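Local coordinates for protein Phthiocerol/phthiodiolone dimycocerosyl transferase (Mycobacterium tuberculosis, PDB 1Q9J) that probably catalyses the transfer of mycocerosic acyl chains from mycocerosic acid synthase onto phthiocerol, phthiodiolone and phenolphthiocerol, the last step in making dimycocerosate esters, at residues Arg8-Glu14 with Thr160-Glu165; Glu15-Gln19 with Leu122-Met126; Val52-His56 with Leu67-Leu72; Thr329-Gly333 with Ser373-Asp377. All blocks are in the same frame, centred on the assembly; numbering follows the deposited sequence.

Interaction 1: residues Arg8-Glu14 with Thr160-Glu165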
loop_
_atom_site.group_PDB
_atom_site.type_symbol
_atom_site.label_atom_id
_atom_site.label_comp_id
_atom_site.label_asym_id
_atom_site.label_seq_id
_atom_site.Cartn_x
_atom_site.Cartn_y
_atom_site.Cartn_z
ATOM N N ARG A 8 -0.445 -23.560 -1.676
ATOM C CA ARG A 8 -0.137 -23.493 -0.266
ATOM C C ARG A 8 -1.288 -22.781 0.439
ATOM O O ARG A 8 -2.026 -22.024 -0.182
ATOM C CB ARG A 8 1.203 -22.773 -0.080
ATOM C CG ARG A 8 1.157 -21.554 0.751
ATOM C CD ARG A 8 2.259 -20.613 0.386
ATOM N NE ARG A 8 1.997 -19.329 1.021
ATOM C CZ ARG A 8 2.528 -18.177 0.627
ATOM N NH1 ARG A 8 3.364 -18.142 -0.402
ATOM N NH2 ARG A 8 2.215 -17.049 1.241
ATOM N N LYS A 9 -1.455 -23.068 1.723
ATOM C CA LYS A 9 -2.504 -22.449 2.512
ATOM C C LYS A 9 -1.987 -21.037 2.833
ATOM O O LYS A 9 -0.772 -20.807 2.835
ATOM C CB LYS A 9 -2.707 -23.277 3.785
ATOM C CG LYS A 9 -4.114 -23.269 4.387
ATOM C CD LYS A 9 -4.320 -24.483 5.322
ATOM C CE LYS A 9 -5.681 -24.493 6.019
ATOM N NZ LYS A 9 -5.783 -23.456 7.083
ATOM N N LEU A 10 -2.880 -20.078 3.061
ATOM C CA LEU A 10 -2.420 -18.723 3.382
ATOM C C LEU A 10 -2.019 -18.670 4.836
ATOM O O LEU A 10 -2.606 -19.360 5.662
ATOM C CB LEU A 10 -3.513 -17.680 3.172
ATOM C CG LEU A 10 -3.969 -17.321 1.765
ATOM C CD1 LEU A 10 -5.143 -16.371 1.897
ATOM C CD2 LEU A 10 -2.833 -16.672 0.971
ATOM N N SER A 11 -1.033 -17.834 5.144
ATOM C CA SER A 11 -0.536 -17.660 6.507
ATOM C C SER A 11 -1.482 -16.705 7.218
ATOM O O SER A 11 -2.074 -15.832 6.581
ATOM C CB SER A 11 0.869 -17.062 6.468
ATOM O OG SER A 11 0.814 -15.660 6.244
ATOM N N HIS A 12 -1.612 -16.853 8.533
ATOM C CA HIS A 12 -2.531 -16.003 9.301
ATOM C C HIS A 12 -2.425 -14.517 8.960
ATOM O O HIS A 12 -3.414 -13.776 9.005
ATOM C CB HIS A 12 -2.334 -16.235 10.803
ATOM C CG HIS A 12 -2.765 -17.603 11.253
ATOM N ND1 HIS A 12 -2.038 -18.742 10.976
ATOM C CD2 HIS A 12 -3.876 -18.021 11.906
ATOM C CE1 HIS A 12 -2.680 -19.802 11.439
ATOM N NE2 HIS A 12 -3.799 -19.392 12.007
ATOM N N SER A 13 -1.227 -14.088 8.596
ATOM C CA SER A 13 -0.991 -12.699 8.236
ATOM C C SER A 13 -1.676 -12.330 6.905
ATOM O O SER A 13 -2.127 -11.200 6.713
ATOM C CB SER A 13 0.521 -12.481 8.169
ATOM O OG SER A 13 0.876 -11.345 7.418
ATOM N N GLU A 14 -1.774 -13.297 5.998
ATOM C CA GLU A 14 -2.378 -13.069 4.687
ATOM C C GLU A 14 -3.906 -13.164 4.693
ATOM O O GLU A 14 -4.582 -12.496 3.906
ATOM C CB GLU A 14 -1.776 -14.072 3.707
ATOM C CG GLU A 14 -0.270 -14.091 3.834
ATOM C CD GLU A 14 0.437 -15.063 2.917
ATOM O OE1 GLU A 14 0.179 -16.287 3.032
ATOM O OE2 GLU A 14 1.254 -14.579 2.085
ATOM N N THR A 160 6.871 -19.828 -5.276
ATOM C CA THR A 160 5.825 -19.220 -4.452
ATOM C C THR A 160 6.417 -18.261 -3.428
ATOM O O THR A 160 7.071 -18.689 -2.479
ATOM C CB THR A 160 5.056 -20.287 -3.684
ATOM O OG1 THR A 160 4.719 -21.364 -4.567
ATOM C CG2 THR A 160 3.794 -19.697 -3.098
ATOM N N PRO A 161 6.187 -16.948 -3.591
ATOM C CA PRO A 161 6.764 -16.034 -2.600
ATOM C C PRO A 161 6.360 -16.397 -1.181
ATOM O O PRO A 161 5.270 -16.907 -0.964
ATOM C CB PRO A 161 6.284 -14.643 -3.037
ATOM C CG PRO A 161 5.261 -14.888 -4.101
ATOM C CD PRO A 161 5.551 -16.224 -4.698
ATOM N N LEU A 162 7.240 -16.162 -0.211
ATOM C CA LEU A 162 6.958 -16.523 1.177
ATOM C C LEU A 162 5.998 -15.603 1.913
ATOM O O LEU A 162 5.847 -14.421 1.584
ATOM C CB LEU A 162 8.267 -16.567 1.961
ATOM C CG LEU A 162 9.378 -17.451 1.417
ATOM C CD1 LEU A 162 10.703 -17.031 2.002
ATOM C CD2 LEU A 162 9.059 -18.872 1.720
ATOM N N SER A 163 5.343 -16.172 2.913
ATOM C CA SER A 163 4.448 -15.413 3.775
ATOM C C SER A 163 5.369 -14.869 4.881
ATOM O O SER A 163 6.473 -15.390 5.104
ATOM C CB SER A 163 3.391 -16.318 4.404
ATOM O OG SER A 163 3.983 -17.348 5.169
ATOM N N MET A 164 4.923 -13.823 5.571
ATOM C CA MET A 164 5.727 -13.234 6.635
ATOM C C MET A 164 6.138 -14.274 7.679
ATOM O O MET A 164 7.317 -14.361 8.031
ATOM C CB MET A 164 4.971 -12.097 7.317
ATOM C CG MET A 164 5.783 -11.362 8.374
ATOM S SD MET A 164 4.833 -10.040 9.145
ATOM C CE MET A 164 5.520 -8.640 8.315
ATOM N N GLU A 165 5.194 -15.069 8.179
ATOM C CA GLU A 165 5.590 -16.066 9.162
ATOM C C GLU A 165 6.556 -17.088 8.578
ATOM O O GLU A 165 7.204 -17.823 9.313
ATOM C CB GLU A 165 4.390 -16.788 9.781
ATOM C CG GLU A 165 3.125 -16.735 8.994
ATOM C CD GLU A 165 2.424 -15.402 9.099
ATOM O OE1 GLU A 165 2.553 -14.595 8.148
ATOM O OE2 GLU A 165 1.744 -15.159 10.133
#
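The backbones of Arg8-Glu14 and Thr160-Glu165 run in the same sense and come closest at Ser11 and Ser163, whose CA atoms lie 6.1 Å apart. Arg8 reaches across with a chain extended from CG to NE, and its NH1 donates to the carbonyl O of Pro161; this bond is modelled so short that its length is doubtful. The same guanidinium turns NH2 to Glu14 in a salt bridge, NH2 to OE1 being 2.8 Å with the carboxylate oxygen close to the guanidinium plane. Arg8 uses the syn lone pair of OE1, while the backbone N of Ser11 takes the anti lone pair at 2.9 Å in a straight bond. The chain of Glu14 is extended beyond CG (chi2 179°) and leads back to that N-H, and the flank of its carboxylate packs on Ser163, where Ser163 CB lies 3.5 Å from Glu14 OE1. Ser163 is itself the N-cap residue of helix 164-170. Two residues further along, at Glu165, OE1 accepts from Ser11 OG at 2.8 Å, the hydroxyl arriving from above the carboxylate plane. Glu14 OE2 has a further, weak partner in Thr282. Two donors therefore grip Glu14 OE1 from different sides, which should fix the carboxylate's rotation and probably favours its ionised form, while the salt bridge ties strand 6-9 to the start of helix 12-19.

Interaction 2: residues Glu15-Gln19 with Leu122-Met126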
loop_
_atom_site.group_PDB
_atom_site.type_symbol
_atom_site.label_atom_id
_atom_site.label_comp_id
_atom_site.label_asym_id
_atom_site.label_seq_id
_atom_site.Cartn_x
_atom_site.Cartn_y
_atom_site.Cartn_z
ATOM N N GLU A 15 -4.443 -13.977 5.597
ATOM C CA GLU A 15 -5.883 -14.161 5.705
ATOM C C GLU A 15 -6.674 -12.886 5.860
ATOM O O GLU A 15 -7.830 -12.834 5.474
ATOM C CB GLU A 15 -6.216 -15.111 6.852
ATOM C CG GLU A 15 -5.612 -16.476 6.632
ATOM C CD GLU A 15 -6.195 -17.548 7.518
ATOM O OE1 GLU A 15 -6.135 -17.400 8.766
ATOM O OE2 GLU A 15 -6.711 -18.551 6.958
ATOM N N VAL A 16 -6.078 -11.849 6.425
ATOM C CA VAL A 16 -6.831 -10.615 6.554
ATOM C C VAL A 16 -7.366 -10.244 5.169
ATOM O O VAL A 16 -8.550 -9.975 5.013
ATOM C CB VAL A 16 -5.958 -9.449 7.073
ATOM C CG1 VAL A 16 -6.812 -8.194 7.251
ATOM C CG2 VAL A 16 -5.329 -9.834 8.409
ATOM N N PHE A 17 -6.493 -10.257 4.165
ATOM C CA PHE A 17 -6.888 -9.880 2.813
ATOM C C PHE A 17 -7.909 -10.820 2.170
ATOM O O PHE A 17 -8.638 -10.421 1.256
ATOM C CB PHE A 17 -5.646 -9.747 1.934
ATOM C CG PHE A 17 -4.504 -9.041 2.614
ATOM C CD1 PHE A 17 -3.397 -9.757 3.064
ATOM C CD2 PHE A 17 -4.554 -7.666 2.843
ATOM C CE1 PHE A 17 -2.362 -9.112 3.733
ATOM C CE2 PHE A 17 -3.523 -7.015 3.512
ATOM C CZ PHE A 17 -2.424 -7.735 3.957
ATOM N N ALA A 18 -7.952 -12.070 2.621
ATOM C CA ALA A 18 -8.944 -12.997 2.085
ATOM C C ALA A 18 -10.264 -12.770 2.846
ATOM O O ALA A 18 -11.345 -12.732 2.249
ATOM C CB ALA A 18 -8.480 -14.439 2.237
ATOM N N GLN A 19 -10.166 -12.590 4.159
ATOM C CA GLN A 19 -11.344 -12.351 4.979
ATOM C C GLN A 19 -12.119 -11.082 4.579
ATOM O O GLN A 19 -13.307 -10.979 4.858
ATOM C CB GLN A 19 -10.958 -12.285 6.463
ATOM C CG GLN A 19 -12.157 -12.060 7.384
ATOM C CD GLN A 19 -11.815 -12.175 8.868
ATOM O OE1 GLN A 19 -10.847 -11.571 9.353
ATOM N NE2 GLN A 19 -12.630 -12.932 9.604
ATOM N N LEU A 122 -4.679 -6.382 -8.090
ATOM C CA LEU A 122 -3.907 -7.419 -7.454
ATOM C C LEU A 122 -4.434 -7.730 -6.075
ATOM O O LEU A 122 -4.589 -6.844 -5.246
ATOM C CB LEU A 122 -2.475 -6.932 -7.356
ATOM C CG LEU A 122 -1.399 -7.933 -6.970
ATOM C CD1 LEU A 122 -1.370 -9.100 -7.947
ATOM C CD2 LEU A 122 -0.081 -7.179 -6.968
ATOM N N HIS A 123 -4.731 -8.991 -5.822
ATOM C CA HIS A 123 -5.205 -9.343 -4.508
ATOM C C HIS A 123 -4.065 -9.113 -3.514
ATOM O O HIS A 123 -2.930 -9.562 -3.727
ATOM C CB HIS A 123 -5.663 -10.787 -4.486
ATOM C CG HIS A 123 -6.465 -11.123 -3.275
ATOM N ND1 HIS A 123 -7.841 -11.096 -3.273
ATOM C CD2 HIS A 123 -6.082 -11.375 -1.998
ATOM C CE1 HIS A 123 -8.280 -11.312 -2.042
ATOM N NE2 HIS A 123 -7.231 -11.480 -1.255
ATOM N N HIS A 124 -4.373 -8.416 -2.425
ATOM C CA HIS A 124 -3.368 -8.075 -1.414
ATOM C C HIS A 124 -2.669 -9.250 -0.705
ATOM O O HIS A 124 -1.629 -9.073 -0.071
ATOM C CB HIS A 124 -3.990 -7.139 -0.370
ATOM C CG HIS A 124 -3.015 -6.195 0.271
ATOM N ND1 HIS A 124 -1.889 -6.621 0.942
ATOM C CD2 HIS A 124 -3.044 -4.846 0.411
ATOM C CE1 HIS A 124 -1.272 -5.581 1.470
ATOM N NE2 HIS A 124 -1.953 -4.491 1.163
ATOM N N CYS A 125 -3.226 -10.443 -0.831
ATOM C CA CYS A 125 -2.622 -11.584 -0.196
ATOM C C CYS A 125 -1.392 -12.006 -1.018
ATOM O O CYS A 125 -0.623 -12.878 -0.629
ATOM C CB CYS A 125 -3.637 -12.738 -0.095
ATOM S SG CYS A 125 -3.712 -13.843 -1.582
ATOM N N MET A 126 -1.198 -11.370 -2.157
ATOM C CA MET A 126 -0.068 -11.725 -2.977
ATOM C C MET A 126 1.013 -10.671 -3.000
ATOM O O MET A 126 2.080 -10.886 -3.577
ATOM C CB MET A 126 -0.552 -11.974 -4.386
ATOM C CG MET A 126 -1.544 -13.114 -4.430
ATOM S SD MET A 126 -0.701 -14.716 -4.323
ATOM C CE MET A 126 0.129 -14.594 -5.877
#
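Aromatic stacking joins Phe17, on helix 12-19, to His124. The two rings form an offset stack, their centroids 3.9 Å apart and their planes within 6° of parallel. His124 ND1 stands over the Phe17 face, displaced toward its rim near CE2, and Phe17 CE2 in turn lies above one face of the imidazole. With CG anti to the backbone N (chi1 -151°), the imidazole of His124 is carried over the face of the phenyl ring and the histidine CB also comes to rest near Phe17 CD2. His123 and His124 open the HHxxxD motif of this acyltransferase superfamily, which closes at Asp128; by similarity His124 is the proton acceptor and Asp128 organises the active site. Polar contact is lighter: His123 NE2 donates to the carbonyl O of Phe17 at 3.1 Å, a weak bond bent to 124°. The His123 ring also packs edge-to-face with Phe23, so this last residue of strand 117-123 touches both Phe23 and helix 12-19. Apolar contact is made where Cys125 CB meets Phe17 CB at 4.1 Å. On the backbone side, His124 O accepts from Asn283 ND2, and Phe17 touches the same asparagine.

Interaction 3: residues Val52-His56 with Leu67-Leu72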
loop_
_atom_site.group_PDB
_atom_site.type_symbol
_atom_site.label_atom_id
_atom_site.label_comp_id
_atom_site.label_asym_id
_atom_site.label_seq_id
_atom_site.Cartn_x
_atom_site.Cartn_y
_atom_site.Cartn_z
ATOM N N VAL A 52 2.373 -17.550 -9.551
ATOM C CA VAL A 52 1.455 -17.671 -8.417
ATOM C C VAL A 52 0.207 -16.814 -8.691
ATOM O O VAL A 52 -0.913 -17.190 -8.342
ATOM C CB VAL A 52 2.095 -17.182 -7.109
ATOM C CG1 VAL A 52 1.338 -17.742 -5.926
ATOM C CG2 VAL A 52 3.516 -17.616 -7.049
ATOM N N LEU A 53 0.432 -15.654 -9.303
ATOM C CA LEU A 53 -0.629 -14.728 -9.639
ATOM C C LEU A 53 -1.727 -15.417 -10.447
ATOM O O LEU A 53 -2.870 -14.929 -10.530
ATOM C CB LEU A 53 -0.071 -13.555 -10.439
ATOM C CG LEU A 53 1.061 -12.844 -9.721
ATOM C CD1 LEU A 53 1.659 -11.757 -10.598
ATOM C CD2 LEU A 53 0.532 -12.267 -8.436
ATOM N N ALA A 54 -1.392 -16.558 -11.034
ATOM C CA ALA A 54 -2.363 -17.283 -11.817
ATOM C C ALA A 54 -3.125 -18.246 -10.947
ATOM O O ALA A 54 -3.178 -19.433 -11.233
ATOM C CB ALA A 54 -1.663 -18.041 -12.918
ATOM N N SER A 55 -3.730 -17.746 -9.886
ATOM C CA SER A 55 -4.470 -18.641 -9.025
ATOM C C SER A 55 -5.668 -17.952 -8.415
ATOM O O SER A 55 -6.038 -16.858 -8.826
ATOM C CB SER A 55 -3.572 -19.123 -7.907
ATOM O OG SER A 55 -3.400 -18.084 -6.957
ATOM N N HIS A 56 -6.256 -18.609 -7.422
ATOM C CA HIS A 56 -7.414 -18.089 -6.731
ATOM C C HIS A 56 -7.455 -18.697 -5.346
ATOM O O HIS A 56 -6.664 -19.584 -5.032
ATOM C CB HIS A 56 -8.695 -18.439 -7.477
ATOM C CG HIS A 56 -8.937 -19.907 -7.609
ATOM N ND1 HIS A 56 -8.469 -20.646 -8.676
ATOM C CD2 HIS A 56 -9.560 -20.784 -6.786
ATOM C CE1 HIS A 56 -8.792 -21.915 -8.502
ATOM N NE2 HIS A 56 -9.454 -22.025 -7.362
ATOM N N LEU A 67 -4.686 -21.439 -1.530
ATOM C CA LEU A 67 -4.314 -20.735 -2.724
ATOM C C LEU A 67 -4.276 -21.911 -3.702
ATOM O O LEU A 67 -3.434 -22.811 -3.567
ATOM C CB LEU A 67 -2.927 -20.144 -2.541
ATOM C CG LEU A 67 -2.447 -19.267 -3.677
ATOM C CD1 LEU A 67 -3.169 -17.926 -3.625
ATOM C CD2 LEU A 67 -0.960 -19.088 -3.570
ATOM N N VAL A 68 -5.222 -21.933 -4.640
ATOM C CA VAL A 68 -5.311 -23.010 -5.619
ATOM C C VAL A 68 -4.790 -22.511 -6.945
ATOM O O VAL A 68 -5.055 -21.372 -7.331
ATOM C CB VAL A 68 -6.764 -23.496 -5.775
ATOM C CG1 VAL A 68 -6.854 -24.588 -6.848
ATOM C CG2 VAL A 68 -7.257 -24.038 -4.440
ATOM N N ALA A 69 -4.039 -23.352 -7.646
ATOM C CA ALA A 69 -3.465 -22.932 -8.920
ATOM C C ALA A 69 -4.427 -23.009 -10.096
ATOM O O ALA A 69 -5.322 -23.853 -10.148
ATOM C CB ALA A 69 -2.211 -23.749 -9.215
ATOM N N ASP A 70 -4.224 -22.088 -11.027
ATOM C CA ASP A 70 -5.008 -22.019 -12.239
ATOM C C ASP A 70 -4.072 -22.184 -13.432
ATOM O O ASP A 70 -2.923 -22.607 -13.289
ATOM C CB ASP A 70 -5.738 -20.675 -12.342
ATOM C CG ASP A 70 -6.934 -20.580 -11.408
ATOM O OD1 ASP A 70 -7.716 -21.546 -11.350
ATOM O OD2 ASP A 70 -7.098 -19.541 -10.739
ATOM N N ASP A 71 -4.577 -21.829 -14.604
ATOM C CA ASP A 71 -3.829 -21.922 -15.845
ATOM C C ASP A 71 -3.508 -20.507 -16.288
ATOM O O ASP A 71 -4.192 -19.562 -15.901
ATOM C CB ASP A 71 -4.694 -22.622 -16.889
ATOM C CG ASP A 71 -6.176 -22.550 -16.547
ATOM O OD1 ASP A 71 -6.600 -23.236 -15.585
ATOM O OD2 ASP A 71 -6.916 -21.799 -17.223
ATOM N N LEU A 72 -2.467 -20.352 -17.093
ATOM C CA LEU A 72 -2.107 -19.026 -17.562
ATOM C C LEU A 72 -2.757 -18.784 -18.929
ATOM O O LEU A 72 -2.757 -17.658 -19.436
ATOM C CB LEU A 72 -0.575 -18.890 -17.645
ATOM C CG LEU A 72 0.259 -19.091 -16.360
ATOM C CD1 LEU A 72 0.174 -20.541 -15.896
ATOM C CD2 LEU A 72 1.712 -18.721 -16.614
#
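The beta hairpin of strands 55-59 and 65-69 pairs His56 with Val68 as an antiparallel hydrogen-bonded pair and Ser55 with Ala69 as a non-hydrogen-bonded one. Val68 N donates to His56 O at 2.8 Å; the return bond runs from His56 N to Val68 O, an atom less surely placed. One residue beyond the strand, Asp70 N reaches Ala54 O at 2.9 Å, where Ala54 centres an inverse gamma turn. A histidine-carboxylate hydrogen bond joins the side chains: His56 ND1 donates to Asp70 OD2 at 2.7 Å and 176°, in the plane of the ring but 27° out of that of the carboxylate, which it meets on the syn side. His56 NE2 bonds Glu58, so the imidazole is held at both nitrogens and two acidic groups probably favour its protonated form. Val68 CB lies over the ring near NE2, 3.5 Å from that atom. Among buried side chains, Val52 CG1 meets Leu67 CD2 at 3.6 Å, the two crossing at about a right angle. Strand 6-9 lines the other edge of strand 65-69, with Ile7 touching Ser55, Leu67 and Ala69, while Leu53 and Ala54 pack on Leu47 of helix 36-49.

Interaction 4: residues Thr329-Gly333 with Ser373-Asp377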
loop_
_atom_site.group_PDB
_atom_site.type_symbol
_atom_site.label_atom_id
_atom_site.label_comp_id
_atom_site.label_asym_id
_atom_site.label_seq_id
_atom_site.Cartn_x
_atom_site.Cartn_y
_atom_site.Cartn_z
ATOM N N THR A 329 -3.220 -5.452 9.605
ATOM C CA THR A 329 -4.169 -5.144 10.676
ATOM C C THR A 329 -4.956 -3.855 10.418
ATOM O O THR A 329 -6.018 -3.630 11.002
ATOM C CB THR A 329 -3.452 -5.008 12.050
ATOM O OG1 THR A 329 -2.578 -3.868 12.040
ATOM C CG2 THR A 329 -2.639 -6.256 12.353
ATOM N N ALA A 330 -4.422 -3.013 9.541
ATOM C CA ALA A 330 -5.065 -1.755 9.194
ATOM C C ALA A 330 -6.499 -1.973 8.735
ATOM O O ALA A 330 -7.370 -1.170 9.041
ATOM C CB ALA A 330 -4.274 -1.055 8.099
ATOM N N PHE A 331 -6.732 -3.057 7.999
ATOM C CA PHE A 331 -8.056 -3.375 7.489
ATOM C C PHE A 331 -8.982 -3.926 8.556
ATOM O O PHE A 331 -10.069 -4.406 8.257
ATOM C CB PHE A 331 -7.957 -4.376 6.339
ATOM C CG PHE A 331 -7.350 -3.804 5.102
ATOM C CD1 PHE A 331 -5.975 -3.815 4.916
ATOM C CD2 PHE A 331 -8.152 -3.220 4.136
ATOM C CE1 PHE A 331 -5.403 -3.247 3.778
ATOM C CE2 PHE A 331 -7.596 -2.649 2.995
ATOM C CZ PHE A 331 -6.217 -2.664 2.818
ATOM N N GLU A 332 -8.551 -3.869 9.804
ATOM C CA GLU A 332 -9.384 -4.348 10.885
ATOM C C GLU A 332 -9.771 -3.169 11.766
ATOM O O GLU A 332 -10.142 -3.343 12.923
ATOM C CB GLU A 332 -8.629 -5.395 11.690
ATOM C CG GLU A 332 -8.235 -6.583 10.859
ATOM C CD GLU A 332 -7.423 -7.583 11.640
ATOM O OE1 GLU A 332 -6.316 -7.227 12.088
ATOM O OE2 GLU A 332 -7.891 -8.724 11.816
ATOM N N GLY A 333 -9.668 -1.968 11.201
ATOM C CA GLY A 333 -10.008 -0.758 11.924
ATOM C C GLY A 333 -9.429 -0.688 13.322
ATOM O O GLY A 333 -8.279 -1.076 13.543
ATOM N N SER A 373 -18.276 -2.728 3.855
ATOM C CA SER A 373 -18.241 -2.827 5.306
ATOM C C SER A 373 -16.841 -2.963 5.883
ATOM O O SER A 373 -16.685 -3.350 7.044
ATOM C CB SER A 373 -19.106 -3.994 5.793
ATOM O OG SER A 373 -18.410 -5.213 5.715
ATOM N N VAL A 374 -15.825 -2.650 5.083
ATOM C CA VAL A 374 -14.449 -2.722 5.566
ATOM C C VAL A 374 -14.133 -1.429 6.300
ATOM O O VAL A 374 -14.123 -0.349 5.704
ATOM C CB VAL A 374 -13.426 -2.897 4.413
ATOM C CG1 VAL A 374 -12.009 -2.745 4.950
ATOM C CG2 VAL A 374 -13.565 -4.267 3.800
ATOM N N PRO A 375 -13.890 -1.521 7.613
ATOM C CA PRO A 375 -13.571 -0.349 8.428
ATOM C C PRO A 375 -12.164 0.122 8.103
ATOM O O PRO A 375 -11.261 0.050 8.935
ATOM C CB PRO A 375 -13.684 -0.885 9.851
ATOM C CG PRO A 375 -13.210 -2.300 9.696
ATOM C CD PRO A 375 -13.923 -2.740 8.440
ATOM N N LEU A 376 -11.978 0.601 6.886
ATOM C CA LEU A 376 -10.670 1.047 6.483
ATOM C C LEU A 376 -10.502 2.546 6.593
ATOM O O LEU A 376 -10.844 3.290 5.674
ATOM C CB LEU A 376 -10.377 0.608 5.049
ATOM C CG LEU A 376 -8.993 0.996 4.516
ATOM C CD1 LEU A 376 -7.940 0.248 5.308
ATOM C CD2 LEU A 376 -8.886 0.674 3.044
ATOM N N ASP A 377 -9.996 3.004 7.727
ATOM C CA ASP A 377 -9.764 4.431 7.876
ATOM C C ASP A 377 -8.255 4.590 7.701
ATOM O O ASP A 377 -7.492 4.302 8.618
ATOM C CB ASP A 377 -10.186 4.907 9.263
ATOM C CG ASP A 377 -10.724 6.310 9.240
ATOM O OD1 ASP A 377 -10.130 7.146 8.510
ATOM O OD2 ASP A 377 -11.735 6.571 9.942
#
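Ala330 makes the first contact of Thr329-Gly333 with Ser373-Asp377, its carbonyl O lying 4.0 Å from Leu376 CD1. Next comes Phe331, the residue whose ring carries most of the packing. Leu376 CD1 sits over one face of that ring, 3.9 Å from the centroid and 22° off the ring normal, in a CH-pi contact. The other methyl, CD2, comes to 3.6 Å from Phe331 CE2, so the leucine fork spans the rim. The extended first torsion of Leu376 (chi1 -179°) lays its side chain beside that of Phe331, both pointing the same way. Val374 approaches differently, bringing CG1 to the ring edge 4.0 Å from Phe331 CD2, nearly in the ring plane. Beyond the ring, the carbonyl O of Phe331 and the C atom of Glu332 touch Pro375 CG. Gly333 then lays its CA 3.3 Å from Pro375 O; its positive phi is a conformation that favours glycine. No hydrogen bond crosses between the segments, and each loop shapes itself: Pro375 centres an inverse gamma turn closed by Leu376 N and Val374 O, while Glu332 N bonds Thr329 O. Phe331 also meets Phe368 edge-to-face and lies about 4 Å, side chain to side chain, from His124, the probable proton acceptor. The contact is thus an apolar cluster of two loops, one leading into strand 342-345 and the other into strand 378-384, beside the HHxxxD active site.

Interactions 1, 2 and 3 form a connected group on one side of the chain's centre. Interactions 1 and 2 share helix 12-19, with centres about 10 Å apart, and interaction 3 joins interaction 1 through the sheet in which strands 6-9 and 65-69 are neighbours. Met126 of interaction 2 packs on Val52 and Leu53 of interaction 3. Along the chain, interaction 3 falls within the span of interaction 2, which in turn falls within that of interaction 1; interaction 4 follows all three. Its centre lies about 13 Å from that of interaction 2, where Phe331 touches Phe17. The 329-333 loop thereby meets the helix whose Phe17 stacks on the probable proton acceptor.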